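Long-range contacts in putative flavoprotein decarboxylase (Streptomyces olivoviridis, PDB 6JLS), which binds flavin mononucleotide and acts as an FMN-dependent cysteine decarboxylase in the biosynthesis of thioviridamide: residues M21-S26 with L47-T52; V27-G32 with P53-F58; L73-V78 with D115-Q120; V96-A101 with V129-V134. One frame throughout, in Å; residues are numbered along the deposited sequence.

Interaction 1 (M21-S26 with L47-T52). With FMN (flavin mononucleotide), chain B.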
# COMPACT_ATOMS: atom_id res chain seq x y z
N MET A 21 2.85 22.06 26.54
CA MET A 21 1.76 22.66 25.78
C MET A 21 1.02 21.57 24.99
O MET A 21 1.65 20.80 24.25
CB MET A 21 2.35 23.72 24.84
CG MET A 21 1.44 24.28 23.78
SD MET A 21 2.23 25.65 22.86
CE MET A 21 3.96 25.29 23.08
N CYS A 22 -0.30 21.49 25.15
CA CYS A 22 -1.10 20.51 24.42
C CYS A 22 -2.01 21.19 23.41
O CYS A 22 -2.61 22.23 23.70
CB CYS A 22 -1.95 19.65 25.37
SG CYS A 22 -1.04 18.60 26.54
N LEU A 23 -2.10 20.60 22.22
CA LEU A 23 -2.87 21.16 21.12
C LEU A 23 -3.97 20.19 20.69
O LEU A 23 -3.70 19.01 20.43
CB LEU A 23 -1.96 21.47 19.93
CG LEU A 23 -0.83 22.47 20.18
CD1 LEU A 23 -0.11 22.77 18.87
CD2 LEU A 23 -1.38 23.74 20.79
N SER A 24 -5.19 20.71 20.59
CA SER A 24 -6.42 20.00 20.28
C SER A 24 -6.85 20.26 18.82
O SER A 24 -6.37 21.20 18.17
CB SER A 24 -7.52 20.46 21.26
OG SER A 24 -8.49 19.47 21.47
N GLY A 25 -7.81 19.49 18.34
CA GLY A 25 -8.30 19.64 16.98
C GLY A 25 -9.17 20.85 16.72
O GLY A 25 -10.32 20.74 16.27
N SER A 26 -8.63 22.03 17.02
CA SER A 26 -9.26 23.29 16.68
C SER A 26 -8.32 24.05 15.75
O SER A 26 -7.10 23.92 15.85
CB SER A 26 -9.55 24.12 17.94
OG SER A 26 -9.73 25.48 17.62
N LEU A 47 10.47 23.19 27.03
CA LEU A 47 9.15 23.24 26.43
C LEU A 47 8.87 21.90 25.77
O LEU A 47 9.71 21.40 25.02
CB LEU A 47 9.07 24.36 25.41
CG LEU A 47 7.72 24.56 24.73
CD1 LEU A 47 6.66 24.92 25.77
CD2 LEU A 47 7.88 25.65 23.68
N HIS A 48 7.72 21.31 26.09
CA HIS A 48 7.21 20.13 25.39
C HIS A 48 5.88 20.45 24.73
O HIS A 48 5.10 21.28 25.22
CB HIS A 48 7.00 18.95 26.33
CG HIS A 48 8.22 18.56 27.10
ND1 HIS A 48 9.30 17.94 26.51
CD2 HIS A 48 8.50 18.65 28.41
CE1 HIS A 48 10.21 17.69 27.43
NE2 HIS A 48 9.75 18.10 28.60
N VAL A 49 5.59 19.77 23.63
CA VAL A 49 4.34 19.94 22.90
C VAL A 49 3.77 18.57 22.58
O VAL A 49 4.51 17.68 22.14
CB VAL A 49 4.51 20.76 21.61
CG1 VAL A 49 3.18 20.90 20.90
CG2 VAL A 49 5.06 22.13 21.94
N ALA A 50 2.47 18.40 22.82
CA ALA A 50 1.75 17.18 22.48
C ALA A 50 0.52 17.55 21.68
O ALA A 50 -0.09 18.60 21.92
CB ALA A 50 1.33 16.41 23.74
N LEU A 51 0.16 16.70 20.72
CA LEU A 51 -0.94 16.95 19.79
C LEU A 51 -1.94 15.81 19.85
O LEU A 51 -1.55 14.64 19.97
CB LEU A 51 -0.43 17.11 18.33
CG LEU A 51 0.41 18.33 17.91
CD1 LEU A 51 1.73 18.38 18.65
CD2 LEU A 51 0.69 18.29 16.42
N THR A 52 -3.21 16.14 19.78
CA THR A 52 -4.20 15.11 19.53
C THR A 52 -4.16 14.74 18.05
O THR A 52 -3.68 15.52 17.22
CB THR A 52 -5.60 15.60 19.89
OG1 THR A 52 -6.03 16.52 18.87
CG2 THR A 52 -5.63 16.27 21.27
N1 FMN B . -14.08 21.58 17.97
C2 FMN B . -13.96 22.40 19.07
O2 FMN B . -14.29 21.97 20.18
N3 FMN B . -13.49 23.69 18.94
C4 FMN B . -13.13 24.17 17.70
O4 FMN B . -12.70 25.32 17.57
C4A FMN B . -13.24 23.35 16.58
N5 FMN B . -12.88 23.82 15.34
C5A FMN B . -12.99 23.01 14.23
C6 FMN B . -12.62 23.52 12.99
C7 FMN B . -12.72 22.72 11.85
C7M FMN B . -12.32 23.29 10.52
C8 FMN B . -13.20 21.40 11.96
C8M FMN B . -13.31 20.53 10.74
C9 FMN B . -13.58 20.90 13.22
C9A FMN B . -13.47 21.71 14.35
N10 FMN B . -13.83 21.23 15.60
C10 FMN B . -13.72 22.05 16.72
C1' FMN B . -14.33 19.82 15.76
C2' FMN B . -13.18 18.96 16.31
O2' FMN B . -12.08 18.90 15.41
C3' FMN B . -13.64 17.55 16.63
O3' FMN B . -14.51 17.61 17.74
C4' FMN B . -12.43 16.67 16.92
O4' FMN B . -12.75 15.29 17.03
C5' FMN B . -11.72 17.12 18.19
O5' FMN B . -10.70 16.17 18.41
P FMN B . -9.66 16.33 19.61
O1P FMN B . -10.32 17.08 20.75
O2P FMN B . -9.26 14.95 20.09
O3P FMN B . -8.46 17.12 19.14

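Interaction 2 (V27-G32 with P53-F58). With FMN (flavin mononucleotide), chain B.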
# COMPACT_ATOMS: atom_id res chain seq x y z
N VAL A 27 -8.89 24.83 14.83
CA VAL A 27 -8.00 25.54 13.92
C VAL A 27 -7.10 26.51 14.68
O VAL A 27 -5.98 26.79 14.22
CB VAL A 27 -8.78 26.26 12.79
CG1 VAL A 27 -9.46 27.51 13.30
CG2 VAL A 27 -7.83 26.62 11.65
N SER A 28 -7.53 26.98 15.86
CA SER A 28 -6.68 27.84 16.69
C SER A 28 -5.33 27.22 17.01
O SER A 28 -4.40 27.96 17.35
CB SER A 28 -7.37 28.18 18.00
OG SER A 28 -8.54 28.93 17.75
N SER A 29 -5.20 25.90 16.92
CA SER A 29 -3.89 25.34 17.26
C SER A 29 -2.83 25.63 16.20
O SER A 29 -1.66 25.30 16.43
CB SER A 29 -4.02 23.84 17.56
OG SER A 29 -4.59 23.14 16.48
N VAL A 30 -3.17 26.29 15.08
CA VAL A 30 -2.13 26.78 14.16
C VAL A 30 -1.24 27.81 14.82
O VAL A 30 -0.13 28.07 14.35
CB VAL A 30 -2.70 27.39 12.85
CG1 VAL A 30 -3.44 26.37 12.06
CG2 VAL A 30 -3.58 28.60 13.15
N ALA A 31 -1.72 28.45 15.88
CA ALA A 31 -0.94 29.37 16.69
C ALA A 31 0.10 28.67 17.55
O ALA A 31 0.87 29.35 18.24
CB ALA A 31 -1.88 30.18 17.58
N GLY A 32 0.11 27.33 17.55
CA GLY A 32 1.02 26.56 18.36
C GLY A 32 2.46 26.99 18.19
O GLY A 32 3.15 27.32 19.16
N PRO A 53 -4.66 13.55 17.70
CA PRO A 53 -4.75 13.23 16.26
C PRO A 53 -5.47 14.30 15.44
O PRO A 53 -4.95 14.72 14.40
CB PRO A 53 -5.50 11.89 16.25
CG PRO A 53 -5.12 11.26 17.57
CD PRO A 53 -5.02 12.41 18.55
N SER A 54 -6.64 14.80 15.89
CA SER A 54 -7.33 15.83 15.11
C SER A 54 -6.52 17.11 14.99
O SER A 54 -6.62 17.82 13.98
CB SER A 54 -8.70 16.15 15.71
OG SER A 54 -9.55 15.03 15.62
N ALA A 55 -5.72 17.44 16.01
CA ALA A 55 -4.90 18.64 15.92
C ALA A 55 -3.91 18.58 14.76
O ALA A 55 -3.53 19.64 14.23
CB ALA A 55 -4.14 18.85 17.23
N GLN A 56 -3.50 17.38 14.34
CA GLN A 56 -2.53 17.24 13.26
C GLN A 56 -3.08 17.60 11.89
O GLN A 56 -2.30 17.71 10.94
CB GLN A 56 -1.95 15.82 13.24
CG GLN A 56 -1.20 15.51 14.51
CD GLN A 56 -0.62 14.13 14.53
OE1 GLN A 56 -1.08 13.26 15.28
NE2 GLN A 56 0.42 13.92 13.73
N GLN A 57 -4.39 17.81 11.76
CA GLN A 57 -4.87 18.36 10.50
C GLN A 57 -4.69 19.87 10.43
O GLN A 57 -4.83 20.45 9.34
CB GLN A 57 -6.34 17.99 10.25
CG GLN A 57 -7.36 18.82 11.00
CD GLN A 57 -8.79 18.28 10.86
OE1 GLN A 57 -9.31 18.14 9.75
NE2 GLN A 57 -9.41 17.97 11.99
N PHE A 58 -4.32 20.51 11.54
CA PHE A 58 -4.14 21.95 11.58
C PHE A 58 -2.72 22.40 11.89
O PHE A 58 -2.36 23.52 11.55
CB PHE A 58 -5.07 22.58 12.63
CG PHE A 58 -6.52 22.28 12.43
CD1 PHE A 58 -7.19 22.72 11.30
CD2 PHE A 58 -7.24 21.58 13.39
CE1 PHE A 58 -8.53 22.46 11.12
CE2 PHE A 58 -8.59 21.32 13.23
CZ PHE A 58 -9.24 21.76 12.09
N1 FMN B . -14.08 21.58 17.97
C2 FMN B . -13.96 22.40 19.07
O2 FMN B . -14.29 21.97 20.18
N3 FMN B . -13.49 23.69 18.94
C4 FMN B . -13.13 24.17 17.70
O4 FMN B . -12.70 25.32 17.57
C4A FMN B . -13.24 23.35 16.58
N5 FMN B . -12.88 23.82 15.34
C5A FMN B . -12.99 23.01 14.23
C6 FMN B . -12.62 23.52 12.99
C7 FMN B . -12.72 22.72 11.85
C7M FMN B . -12.32 23.29 10.52
C8 FMN B . -13.20 21.40 11.96
C8M FMN B . -13.31 20.53 10.74
C9 FMN B . -13.58 20.90 13.22
C9A FMN B . -13.47 21.71 14.35
N10 FMN B . -13.83 21.23 15.60
C10 FMN B . -13.72 22.05 16.72
C1' FMN B . -14.33 19.82 15.76
C2' FMN B . -13.18 18.96 16.31
O2' FMN B . -12.08 18.90 15.41
C3' FMN B . -13.64 17.55 16.63
O3' FMN B . -14.51 17.61 17.74
C4' FMN B . -12.43 16.67 16.92
O4' FMN B . -12.75 15.29 17.03
C5' FMN B . -11.72 17.12 18.19
O5' FMN B . -10.70 16.17 18.41
P FMN B . -9.66 16.33 19.61
O1P FMN B . -10.32 17.08 20.75
O2P FMN B . -9.26 14.95 20.09
O3P FMN B . -8.46 17.12 19.14

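Interaction 3 (L73-V78 with D115-Q120). With FMN (flavin mononucleotide), chain C.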
# COMPACT_ATOMS: atom_id res chain seq x y z
N LEU A 73 5.23 15.45 20.71
CA LEU A 73 4.67 14.12 20.87
C LEU A 73 3.34 14.02 20.15
O LEU A 73 2.46 14.87 20.32
CB LEU A 73 4.47 13.77 22.34
CG LEU A 73 5.68 13.86 23.27
CD1 LEU A 73 5.75 15.24 23.90
CD2 LEU A 73 5.63 12.79 24.34
N THR A 74 3.20 12.97 19.36
CA THR A 74 1.91 12.55 18.86
C THR A 74 1.67 11.11 19.28
O THR A 74 2.57 10.41 19.77
CB THR A 74 1.84 12.67 17.35
OG1 THR A 74 2.77 11.74 16.79
CG2 THR A 74 2.22 14.08 16.93
N ASP A 75 0.44 10.66 19.08
CA ASP A 75 0.10 9.28 19.40
C ASP A 75 0.99 8.29 18.63
O ASP A 75 1.40 7.27 19.18
CB ASP A 75 -1.38 9.05 19.13
CG ASP A 75 -2.26 9.61 20.26
OD1 ASP A 75 -2.57 10.82 20.27
OD2 ASP A 75 -2.61 8.85 21.18
N GLU A 76 1.32 8.59 17.36
CA GLU A 76 2.14 7.69 16.56
C GLU A 76 3.59 7.72 17.03
O GLU A 76 4.23 6.67 17.14
CB GLU A 76 2.06 8.05 15.08
CG GLU A 76 0.65 8.22 14.53
CD GLU A 76 0.08 9.62 14.74
OE1 GLU A 76 -0.38 9.95 15.86
OE2 GLU A 76 0.09 10.41 13.77
N THR A 77 4.12 8.91 17.30
CA THR A 77 5.46 9.05 17.86
C THR A 77 5.64 8.20 19.11
O THR A 77 6.61 7.44 19.23
CB THR A 77 5.73 10.53 18.16
OG1 THR A 77 6.04 11.21 16.95
CG2 THR A 77 6.87 10.71 19.16
N VAL A 78 4.72 8.32 20.06
CA VAL A 78 4.84 7.59 21.33
C VAL A 78 4.66 6.10 21.12
O VAL A 78 5.34 5.29 21.76
CB VAL A 78 3.82 8.17 22.33
CG1 VAL A 78 3.77 7.35 23.61
CG2 VAL A 78 4.18 9.63 22.65
N ASP A 115 -7.90 8.60 26.09
CA ASP A 115 -7.66 7.67 25.00
C ASP A 115 -6.58 8.14 24.02
O ASP A 115 -6.33 7.45 23.03
CB ASP A 115 -8.97 7.40 24.25
CG ASP A 115 -9.48 8.62 23.49
OD1 ASP A 115 -8.93 9.73 23.67
OD2 ASP A 115 -10.44 8.46 22.71
N ASN A 116 -5.96 9.30 24.24
CA ASN A 116 -4.81 9.72 23.46
C ASN A 116 -3.76 10.30 24.39
O ASN A 116 -4.00 10.53 25.58
CB ASN A 116 -5.18 10.74 22.37
CG ASN A 116 -5.90 11.97 22.92
OD1 ASN A 116 -5.69 12.38 24.07
ND2 ASN A 116 -6.76 12.55 22.10
N ILE A 117 -2.60 10.58 23.80
CA ILE A 117 -1.42 11.04 24.53
C ILE A 117 -1.69 12.38 25.23
O ILE A 117 -1.23 12.60 26.35
CB ILE A 117 -0.22 11.11 23.57
CG1 ILE A 117 0.67 9.88 23.76
CG2 ILE A 117 0.57 12.39 23.71
CD1 ILE A 117 -0.02 8.57 23.44
N VAL A 118 -2.45 13.28 24.60
CA VAL A 118 -2.74 14.56 25.25
C VAL A 118 -3.56 14.36 26.53
O VAL A 118 -3.20 14.88 27.60
CB VAL A 118 -3.43 15.53 24.27
CG1 VAL A 118 -4.09 16.69 25.04
CG2 VAL A 118 -2.42 16.08 23.26
N THR A 119 -4.66 13.61 26.45
CA THR A 119 -5.48 13.39 27.64
C THR A 119 -4.74 12.57 28.69
O THR A 119 -4.97 12.77 29.89
CB THR A 119 -6.80 12.70 27.27
OG1 THR A 119 -6.53 11.54 26.46
CG2 THR A 119 -7.71 13.66 26.52
N GLN A 120 -3.86 11.65 28.27
CA GLN A 120 -3.07 10.91 29.25
C GLN A 120 -2.08 11.81 29.98
O GLN A 120 -1.85 11.65 31.18
CB GLN A 120 -2.32 9.76 28.57
CG GLN A 120 -3.20 8.60 28.19
CD GLN A 120 -2.48 7.69 27.23
OE1 GLN A 120 -1.34 7.31 27.46
NE2 GLN A 120 -3.13 7.37 26.11
N1 FMN C . -3.59 3.41 31.02
C2 FMN C . -4.17 2.90 32.17
O2 FMN C . -5.29 3.27 32.49
N3 FMN C . -3.48 2.00 32.95
C4 FMN C . -2.21 1.58 32.59
O4 FMN C . -1.60 0.77 33.29
C4A FMN C . -1.63 2.09 31.44
N5 FMN C . -0.36 1.69 31.07
C5A FMN C . 0.23 2.19 29.93
C6 FMN C . 1.51 1.76 29.60
C7 FMN C . 2.12 2.25 28.44
C7M FMN C . 3.51 1.78 28.10
C8 FMN C . 1.44 3.18 27.62
C8M FMN C . 2.10 3.71 26.38
C9 FMN C . 0.15 3.60 27.97
C9A FMN C . -0.45 3.11 29.13
N10 FMN C . -1.73 3.51 29.50
C10 FMN C . -2.32 3.01 30.65
C1' FMN C . -2.49 4.49 28.65
C2' FMN C . -3.51 3.70 27.81
O2' FMN C . -2.88 2.78 26.92
C3' FMN C . -4.42 4.63 27.01
O3' FMN C . -5.25 5.31 27.92
C4' FMN C . -5.24 3.81 26.01
O4' FMN C . -5.96 4.61 25.09
C5' FMN C . -6.20 2.87 26.73
O5' FMN C . -6.96 2.27 25.72
P FMN C . -8.05 1.14 26.04
O1P FMN C . -8.61 1.38 27.44
O2P FMN C . -9.18 1.25 25.04
O3P FMN C . -7.40 -0.22 26.01
O HOH W 1 -2.77 12.94 21.68

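Interaction 4 (V96-A101 with V129-V134). With FMN (flavin mononucleotide), chain B.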
# COMPACT_ATOMS: atom_id res chain seq x y z
N VAL A 96 1.04 22.28 32.71
CA VAL A 96 0.52 21.70 31.49
C VAL A 96 -0.61 22.60 31.01
O VAL A 96 -1.54 22.87 31.77
CB VAL A 96 -0.01 20.27 31.73
CG1 VAL A 96 -0.70 19.71 30.48
CG2 VAL A 96 1.11 19.36 32.22
N VAL A 97 -0.51 23.08 29.77
CA VAL A 97 -1.53 23.96 29.17
C VAL A 97 -2.17 23.24 27.99
O VAL A 97 -1.46 22.72 27.12
CB VAL A 97 -0.92 25.29 28.71
CG1 VAL A 97 -2.01 26.21 28.16
CG2 VAL A 97 -0.18 25.95 29.83
N VAL A 98 -3.50 23.20 27.96
CA VAL A 98 -4.23 22.72 26.79
C VAL A 98 -4.91 23.94 26.17
O VAL A 98 -5.86 24.51 26.74
CB VAL A 98 -5.24 21.62 27.14
CG1 VAL A 98 -5.90 21.08 25.85
CG2 VAL A 98 -4.56 20.50 27.89
N ALA A 99 -4.41 24.34 25.01
CA ALA A 99 -4.80 25.60 24.38
C ALA A 99 -4.47 25.54 22.89
O ALA A 99 -3.30 25.62 22.51
CB ALA A 99 -4.08 26.77 25.05
N PRO A 100 -5.48 25.40 22.02
CA PRO A 100 -6.90 25.34 22.40
C PRO A 100 -7.32 23.99 22.95
O PRO A 100 -6.70 22.97 22.63
CB PRO A 100 -7.61 25.65 21.09
CG PRO A 100 -6.67 25.09 20.03
CD PRO A 100 -5.28 25.31 20.57
N ALA A 101 -8.38 23.97 23.76
CA ALA A 101 -9.01 22.74 24.23
C ALA A 101 -10.38 22.65 23.57
O ALA A 101 -11.26 23.48 23.84
CB ALA A 101 -9.13 22.73 25.76
N VAL A 129 -2.69 22.71 35.89
CA VAL A 129 -3.20 22.45 34.55
C VAL A 129 -4.10 23.61 34.15
O VAL A 129 -5.11 23.87 34.81
CB VAL A 129 -3.96 21.12 34.47
CG1 VAL A 129 -4.62 20.99 33.11
CG2 VAL A 129 -3.03 19.96 34.72
N ILE A 130 -3.75 24.29 33.07
CA ILE A 130 -4.55 25.39 32.55
C ILE A 130 -5.17 24.97 31.22
O ILE A 130 -4.47 24.47 30.32
CB ILE A 130 -3.70 26.67 32.39
CG1 ILE A 130 -3.31 27.23 33.76
CG2 ILE A 130 -4.52 27.72 31.67
CD1 ILE A 130 -2.23 26.48 34.52
N LEU A 131 -6.48 25.16 31.08
CA LEU A 131 -7.23 24.78 29.90
C LEU A 131 -7.88 26.02 29.28
O LEU A 131 -8.48 26.83 29.99
CB LEU A 131 -8.32 23.77 30.24
CG LEU A 131 -7.92 22.54 31.06
CD1 LEU A 131 -9.16 21.78 31.46
CD2 LEU A 131 -7.01 21.65 30.25
N ALA A 132 -7.76 26.15 27.95
CA ALA A 132 -8.35 27.26 27.20
C ALA A 132 -9.40 26.72 26.23
O ALA A 132 -9.08 26.37 25.08
CB ALA A 132 -7.28 28.05 26.46
N PRO A 133 -10.67 26.63 26.65
CA PRO A 133 -11.72 26.14 25.74
C PRO A 133 -11.84 27.04 24.52
O PRO A 133 -11.75 28.27 24.61
CB PRO A 133 -12.99 26.19 26.59
CG PRO A 133 -12.53 26.26 28.00
CD PRO A 133 -11.22 26.99 27.97
N VAL A 134 -12.05 26.41 23.37
CA VAL A 134 -12.34 27.12 22.13
C VAL A 134 -13.41 26.31 21.42
O VAL A 134 -13.22 25.12 21.15
CB VAL A 134 -11.10 27.29 21.24
CG1 VAL A 134 -11.47 27.98 19.94
CG2 VAL A 134 -10.03 28.08 21.95
N1 FMN B . -14.08 21.58 17.97
C2 FMN B . -13.96 22.40 19.07
O2 FMN B . -14.29 21.97 20.18
N3 FMN B . -13.49 23.69 18.94
C4 FMN B . -13.13 24.17 17.70
O4 FMN B . -12.70 25.32 17.57
C4A FMN B . -13.24 23.35 16.58
N5 FMN B . -12.88 23.82 15.34
C5A FMN B . -12.99 23.01 14.23
C6 FMN B . -12.62 23.52 12.99
C7 FMN B . -12.72 22.72 11.85
C7M FMN B . -12.32 23.29 10.52
C8 FMN B . -13.20 21.40 11.96
C8M FMN B . -13.31 20.53 10.74
C9 FMN B . -13.58 20.90 13.22
C9A FMN B . -13.47 21.71 14.35
N10 FMN B . -13.83 21.23 15.60
C10 FMN B . -13.72 22.05 16.72
C1' FMN B . -14.33 19.82 15.76
C2' FMN B . -13.18 18.96 16.31
O2' FMN B . -12.08 18.90 15.41
C3' FMN B . -13.64 17.55 16.63
O3' FMN B . -14.51 17.61 17.74
C4' FMN B . -12.43 16.67 16.92
O4' FMN B . -12.75 15.29 17.03
C5' FMN B . -11.72 17.12 18.19
O5' FMN B . -10.70 16.17 18.41
P FMN B . -9.66 16.33 19.61
O1P FMN B . -10.32 17.08 20.75
O2P FMN B . -9.26 14.95 20.09
O3P FMN B . -8.46 17.12 19.14

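Interaction 1 (M21-S26 with L47-T52)
Met21-Leu23 and Leu47-Leu51 run side by side as parallel strands, their axes 4.7 Å apart at closest and 19° from parallel. Four backbone bonds hold them in register: Met21 N to His48 O, Ala50 N to Met21 O, Leu23 N to Ala50 O and Thr52 N to Leu23 O. The side chains of Met21, Leu23, Val49 and Leu51 share one face of the sheet. Met21 lies alongside Val49, and the bend at its third torsion (chi3 24°) sets CE 3.5 Å from Val49 CG2; the same methyl touches Leu47 CD1 at 3.8 Å. On the other face Cys22 SG rests loosely on Ala50 CB.

Beyond the strands both chains turn polar and meet the phosphate of FMN. Thr52 OG1 donates to O3P over 2.5 Å, and Gly25 N reaches the same oxygen at 2.6 Å, so two short bonds from the two segments converge on one phosphate oxygen. Gly25 is the centre of an inverse gamma turn and, having no side chain, lets O3P come close to its backbone. Its carbonyl O accepts the ribityl hydroxyl O2' of FMN at 2.7 Å. Ser24 OG, which also bonds to Thr102 and Thr105, lies 3.1 Å from FMN O1P.

The pair forms the two strands of a beta-alpha-beta unit. Helix 32-40 covers the Met21 face through Met35 and Ala36, helix 117-124 covers the Cys22 and Ala50 face through Val118, and strands 95-101 and 72-73 continue the sheet beyond 18-23 and 46-51.

Interaction 2 (V27-G32 with P53-F58)
Phe58 turns one face of its ring to Val27: Val27 CA stands 3.9 Å from the ring centroid and only 12° off the normal, a CH-pi contact over the middle of the ring. Val27 CG2, anti to its own backbone N, reaches Phe58 CD1 at 4.0 Å, and the two side chains cross at about a right angle. Gln57 CG lies over the centre of the opposite face, 3.4 Å above the plane, so the ring is held between the two. Near the base of Phe58, Val30 CG1 meets Phe58 O, and Ser29 OG comes within 3.9 Å of Phe58 CB. The CZ end of the ring points to the flavin, Phe58 CZ lying 3.6 Å from FMN C7.

Each segment is shaped by a short 3-10 turn, and Ser29 OG, with one proton to give, lies within bonding reach of both Ser24 O and Ser26 O. Gln57 is in turn held by Asn62 and Thr60 of a neighbouring subunit, whose Ser63 also packs on Val27 and Val30.

The contact between the two loops is thus mostly van der Waals and CH-pi in nature, and it gives the dimethylbenzene end of the isoalloxazine a hydrocarbon neighbour in the FMN pocket.

Interaction 3 (L73-V78 with D115-Q120)
The first turns of helices 75-81 and 117-124 meet here, and the carboxylate of Asp75, in the first turn of one, reaches the start of the other. Asp75 OD2 accepts from Ile117 N at 3.1 Å, on the syn side and 32° out of the carboxylate plane. Its other oxygen, OD1, takes a bond from a water at 2.6 Å; that water accepts from Val118 N, so both oxygens serve the N-terminal turn of helix 117-124. The negative charge there would be expected to interact favourably with the helix dipole.

Ile117 also carries the apolar part, reaching tip to tip with Val78: Val78 CG2 lies 3.7 Å from Ile117 CG1, while Ile117 CD1 lies against Asp75 OD2. Each helix also has a cap of its own. Thr74 OG1 accepts from Thr77 N at 3.2 Å, and Asn116 OD1 accepts from Thr119 N at 2.9 Å, almost straight at 171°.

Beyond the caps, Gln120 NE2 approaches C3' of an FMN; this FMN is held mainly by another subunit and also hydrogen-bonds Cys114 O. Gln120 OE1 is engaged by His86. A carboxylate and a water thus link two N-capped helix starts, and one of these, that of helix 117-124, also borders an intersubunit flavin site.

Interaction 4 (V96-A101 with V129-V134)
Val96-Val98 and Val129-Pro133 pair as parallel strands, axes 4.8 Å apart and 9° from parallel, bonded from Ile130 N to Val96 O, Val98 N to Ile130 O and Ala132 N to Val98 O before a beta bulge shifts the register by one residue between Val98 and Ala101. Past the bulge, Ala101 N reaches Ala132 O at 2.8 Å from above the carbonyl plane, 43° out of it, and Val134 N likewise approaches Ala101 O from above its plane.

Among the side chains, Val98 and Leu131 lie side by side, with Leu131 CD2 3.6 Å from both CB and CG2 of Val98. Ala99 CB meets Ala132 CB at 3.7 Å where the chain turns its corner. The peptide bond before Pro100 is cis, and Pro100 CB packs 3.5 Å from Val134 CG2. Leu106 of helix 103-110 covers Ala101, Leu131 and Pro133, while helix 182-193 packs on Val97 and Ile130.

Just beyond, Val134 O accepts from FMN N3 at 2.6 Å, with an N-H...O angle of 174°. Such a flavin-binding loop at the C-terminal ends of the strands of a parallel sheet belongs to the Rossmann-like fold of the flavoprotein family.

How the interactions relate
Interactions 1 and 4 are neighbouring strand pairs of one parallel sheet, centres 9 Å apart; strands 18-23 and 95-101 are adjacent in it and hydrogen-bond through Cys22. Interaction 2 joins the loops that follow strands 18-23 and 46-51, so its segments alternate along the chain with those of interaction 1, 8 Å away. Both close before interactions 3 and 4 open, whose segments alternate likewise. Interaction 3 lies toward the edge strand 72-73, where Leu73 continues the sheet beside Val49 and Leu51, about 16 Å centre to centre from interaction 4. Interactions 1, 2 and 4 converge on one FMN, at its phosphate, dimethylbenzene and pyrimidine parts, whereas interaction 3 borders another, so each subunit contributes to two flavin sites.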